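Local coordinates for flap endonuclease 1 (PDB 3ORY), which probably cleaves the 5' flaps of branched DNA intermediates in replication and repair, at residues Leu33-Asn44 with Asp179-Asp187. Sequence-based numbering, arbitrary orientation.
Sequences LHGKIIVIDGYN and DAYASASQD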
# COMPACT_ATOMS: atom_id res chain seq x y z
N LEU A 33 -11.66 14.01 4.87
CA LEU A 33 -10.26 14.44 4.75
C LEU A 33 -10.04 15.60 3.76
O LEU A 33 -8.91 15.91 3.40
CB LEU A 33 -9.37 13.26 4.36
CG LEU A 33 -9.23 12.08 5.34
CD1 LEU A 33 -8.58 10.88 4.65
CD2 LEU A 33 -8.45 12.47 6.58
N HIS A 34 -11.13 16.25 3.34
CA HIS A 34 -11.07 17.34 2.36
C HIS A 34 -10.04 18.38 2.78
O HIS A 34 -9.95 18.74 3.95
CB HIS A 34 -12.45 18.01 2.19
CG HIS A 34 -12.85 18.87 3.35
ND1 HIS A 34 -12.50 20.20 3.45
CD2 HIS A 34 -13.55 18.58 4.47
CE1 HIS A 34 -12.98 20.70 4.57
NE2 HIS A 34 -13.62 19.74 5.21
N GLY A 35 -9.24 18.83 1.81
CA GLY A 35 -8.21 19.82 2.06
C GLY A 35 -6.88 19.29 2.59
O GLY A 35 -5.90 20.02 2.63
N LYS A 36 -6.85 18.02 3.01
CA LYS A 36 -5.61 17.43 3.56
C LYS A 36 -4.67 16.93 2.47
O LYS A 36 -5.10 16.45 1.42
CB LYS A 36 -5.91 16.30 4.56
CG LYS A 36 -6.75 16.72 5.78
CD LYS A 36 -5.93 17.50 6.80
CE LYS A 36 -6.79 18.46 7.65
NZ LYS A 36 -8.03 17.82 8.17
N ILE A 37 -3.37 17.06 2.73
CA ILE A 37 -2.35 16.48 1.87
C ILE A 37 -2.07 15.08 2.37
O ILE A 37 -1.74 14.88 3.55
CB ILE A 37 -1.06 17.33 1.86
CG1 ILE A 37 -1.37 18.76 1.38
CG2 ILE A 37 0.03 16.65 0.98
CD1 ILE A 37 -0.23 19.78 1.56
N ILE A 38 -2.21 14.09 1.49
CA ILE A 38 -1.97 12.70 1.86
C ILE A 38 -0.83 12.16 1.02
O ILE A 38 -0.87 12.26 -0.22
CB ILE A 38 -3.24 11.82 1.69
CG1 ILE A 38 -4.41 12.34 2.54
CG2 ILE A 38 -2.95 10.34 2.02
CD1 ILE A 38 -4.19 12.33 4.02
N VAL A 39 0.20 11.64 1.67
CA VAL A 39 1.33 11.07 0.94
C VAL A 39 1.16 9.55 0.77
O VAL A 39 1.18 8.80 1.74
CB VAL A 39 2.71 11.51 1.50
CG1 VAL A 39 2.88 11.13 2.96
CG2 VAL A 39 3.86 10.96 0.65
N ILE A 40 0.98 9.13 -0.47
CA ILE A 40 0.61 7.75 -0.77
C ILE A 40 1.81 6.95 -1.23
O ILE A 40 2.46 7.29 -2.23
CB ILE A 40 -0.50 7.69 -1.86
CG1 ILE A 40 -1.69 8.58 -1.45
CG2 ILE A 40 -0.93 6.23 -2.13
CD1 ILE A 40 -2.65 8.92 -2.62
N ASP A 41 2.12 5.87 -0.51
CA ASP A 41 3.23 5.04 -0.92
C ASP A 41 2.91 4.46 -2.29
O ASP A 41 1.85 3.85 -2.50
CB ASP A 41 3.53 3.94 0.08
CG ASP A 41 4.74 3.14 -0.30
OD1 ASP A 41 5.87 3.59 0.00
OD2 ASP A 41 4.57 2.08 -0.93
N GLY A 42 3.83 4.69 -3.22
CA GLY A 42 3.64 4.36 -4.63
C GLY A 42 3.54 2.87 -4.91
O GLY A 42 2.56 2.42 -5.48
N TYR A 43 4.54 2.10 -4.49
CA TYR A 43 4.56 0.65 -4.76
C TYR A 43 3.36 -0.03 -4.13
O TYR A 43 2.73 -0.89 -4.75
CB TYR A 43 5.88 -0.01 -4.30
CG TYR A 43 7.10 0.33 -5.14
CD1 TYR A 43 7.06 1.34 -6.11
CD2 TYR A 43 8.31 -0.34 -4.95
CE1 TYR A 43 8.19 1.66 -6.86
CE2 TYR A 43 9.45 -0.03 -5.71
CZ TYR A 43 9.38 0.98 -6.66
OH TYR A 43 10.49 1.31 -7.40
N ASN A 44 3.03 0.33 -2.89
CA ASN A 44 1.92 -0.33 -2.21
C ASN A 44 0.61 -0.08 -2.95
O ASN A 44 -0.19 -1.00 -3.13
CB ASN A 44 1.78 0.11 -0.74
CG ASN A 44 1.01 -0.88 0.07
OD1 ASN A 44 1.59 -1.80 0.67
ND2 ASN A 44 -0.31 -0.73 0.10
N ASP A 179 4.62 18.29 6.11
CA ASP A 179 4.40 18.53 4.69
C ASP A 179 3.29 17.66 4.11
O ASP A 179 2.98 17.74 2.93
CB ASP A 179 5.71 18.35 3.90
CG ASP A 179 6.71 19.47 4.16
OD1 ASP A 179 6.28 20.61 4.46
OD2 ASP A 179 7.92 19.22 4.10
N ALA A 180 2.72 16.80 4.96
CA ALA A 180 1.53 16.03 4.65
C ALA A 180 0.83 15.73 5.96
O ALA A 180 1.46 15.72 7.01
CB ALA A 180 1.86 14.73 3.92
N TYR A 181 -0.47 15.50 5.88
CA TYR A 181 -1.27 15.20 7.04
C TYR A 181 -1.04 13.76 7.52
O TYR A 181 -0.97 13.50 8.72
CB TYR A 181 -2.75 15.42 6.72
CG TYR A 181 -3.69 14.93 7.79
CD1 TYR A 181 -3.85 15.64 8.99
CD2 TYR A 181 -4.41 13.76 7.61
CE1 TYR A 181 -4.73 15.17 9.99
CE2 TYR A 181 -5.28 13.28 8.59
CZ TYR A 181 -5.43 13.99 9.77
OH TYR A 181 -6.29 13.50 10.71
N ALA A 182 -0.91 12.83 6.58
CA ALA A 182 -0.76 11.42 6.90
C ALA A 182 -0.14 10.68 5.74
O ALA A 182 -0.19 11.16 4.61
CB ALA A 182 -2.13 10.81 7.24
N SER A 183 0.46 9.53 6.02
CA SER A 183 0.94 8.62 4.99
C SER A 183 -0.21 7.67 4.69
O SER A 183 -1.13 7.53 5.51
CB SER A 183 2.20 7.86 5.46
OG SER A 183 2.04 7.33 6.77
N ALA A 184 -0.19 7.05 3.52
CA ALA A 184 -1.25 6.14 3.13
C ALA A 184 -0.69 4.90 2.48
O ALA A 184 0.12 4.98 1.54
CB ALA A 184 -2.27 6.84 2.19
N SER A 185 -1.14 3.75 2.98
CA SER A 185 -0.66 2.44 2.53
C SER A 185 -1.52 1.38 3.20
O SER A 185 -2.19 1.67 4.18
CB SER A 185 0.80 2.25 2.99
OG SER A 185 1.31 1.00 2.55
N GLN A 186 -1.48 0.15 2.68
CA GLN A 186 -2.10 -0.99 3.36
C GLN A 186 -1.19 -1.57 4.43
O GLN A 186 -1.67 -2.14 5.42
CB GLN A 186 -2.55 -2.08 2.38
CG GLN A 186 -3.73 -1.69 1.49
CD GLN A 186 -4.86 -1.05 2.27
OE1 GLN A 186 -5.08 0.16 2.19
NE2 GLN A 186 -5.57 -1.85 3.05
N ASP A 187 0.12 -1.42 4.28
CA ASP A 187 0.99 -1.91 5.34
C ASP A 187 1.28 -0.81 6.36
O ASP A 187 0.88 0.35 6.20
CB ASP A 187 2.25 -2.60 4.80
CG ASP A 187 3.12 -1.68 3.98
OD1 ASP A 187 3.24 -0.49 4.33
OD2 ASP A 187 3.68 -2.17 2.98
O HOH W 1 0.00 3.24 -0.69
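Val39 and Ile40 of strand 37-41 pair with Ser183 and Ala184 of strand 182-184, two parallel neighbours in the central sheet of the PIN-like nuclease fold, joining the XPG N-terminal and I-regions. Val39 N gives a hydrogen bond to Ala182 O, and Ala184 N reaches Val39 O at 2.8 Å from 28° outside the carbonyl plane. On one face of the sheet Ile38 spreads along the second strand: CG2 presses on Ala184 CB at 3.6 Å, while CD1 lies against Ala182 CB and, in plane, the edge of the Tyr181 ring. On the other face Val39 CG1 rests near Ala180 CB, and Ile174 of helix 167-176 covers both residues.

Tyr181 carries CG anti to its backbone N (chi1 171°), which turns one ring face to Lys36. The lysine chain, bent at chi2, passes over this face, where CD makes a CH-pi contact 3.9 Å from the Tyr181 ring centroid. Its NZ forms a cation-pi pair 4.9 Å from the same centroid, 19° off the normal. Leu33 CD2 meets Tyr181 CE2 obliquely. A serine in place of Tyr181 would probably leave the Lys36 ammonium without its aromatic partner and open a gap beside Ile38 CD1 and Leu33 CD2.

At the C-terminal ends, Asp41 and, in the loop after strand 182-184, Asp187 probably belong to the acidic, metal-binding active site of this family; a phosphate ion, probably from the crystallisation liquor, lies close to both. Asp41 is the N-cap of helix 42-52, its OD2 accepting from Asn44 N, and the Asn44 side chain packs against Ser185, Gln186 and Asp187. Ser185 OG, hydrogen-bonded to Glu168 OE2, accepts from Asp187 N in an ST turn. Ala184 O takes Asp41 N nearly straight on at 3.0 Å, and a water bridges it to Asp41 O, donating to both oxygens.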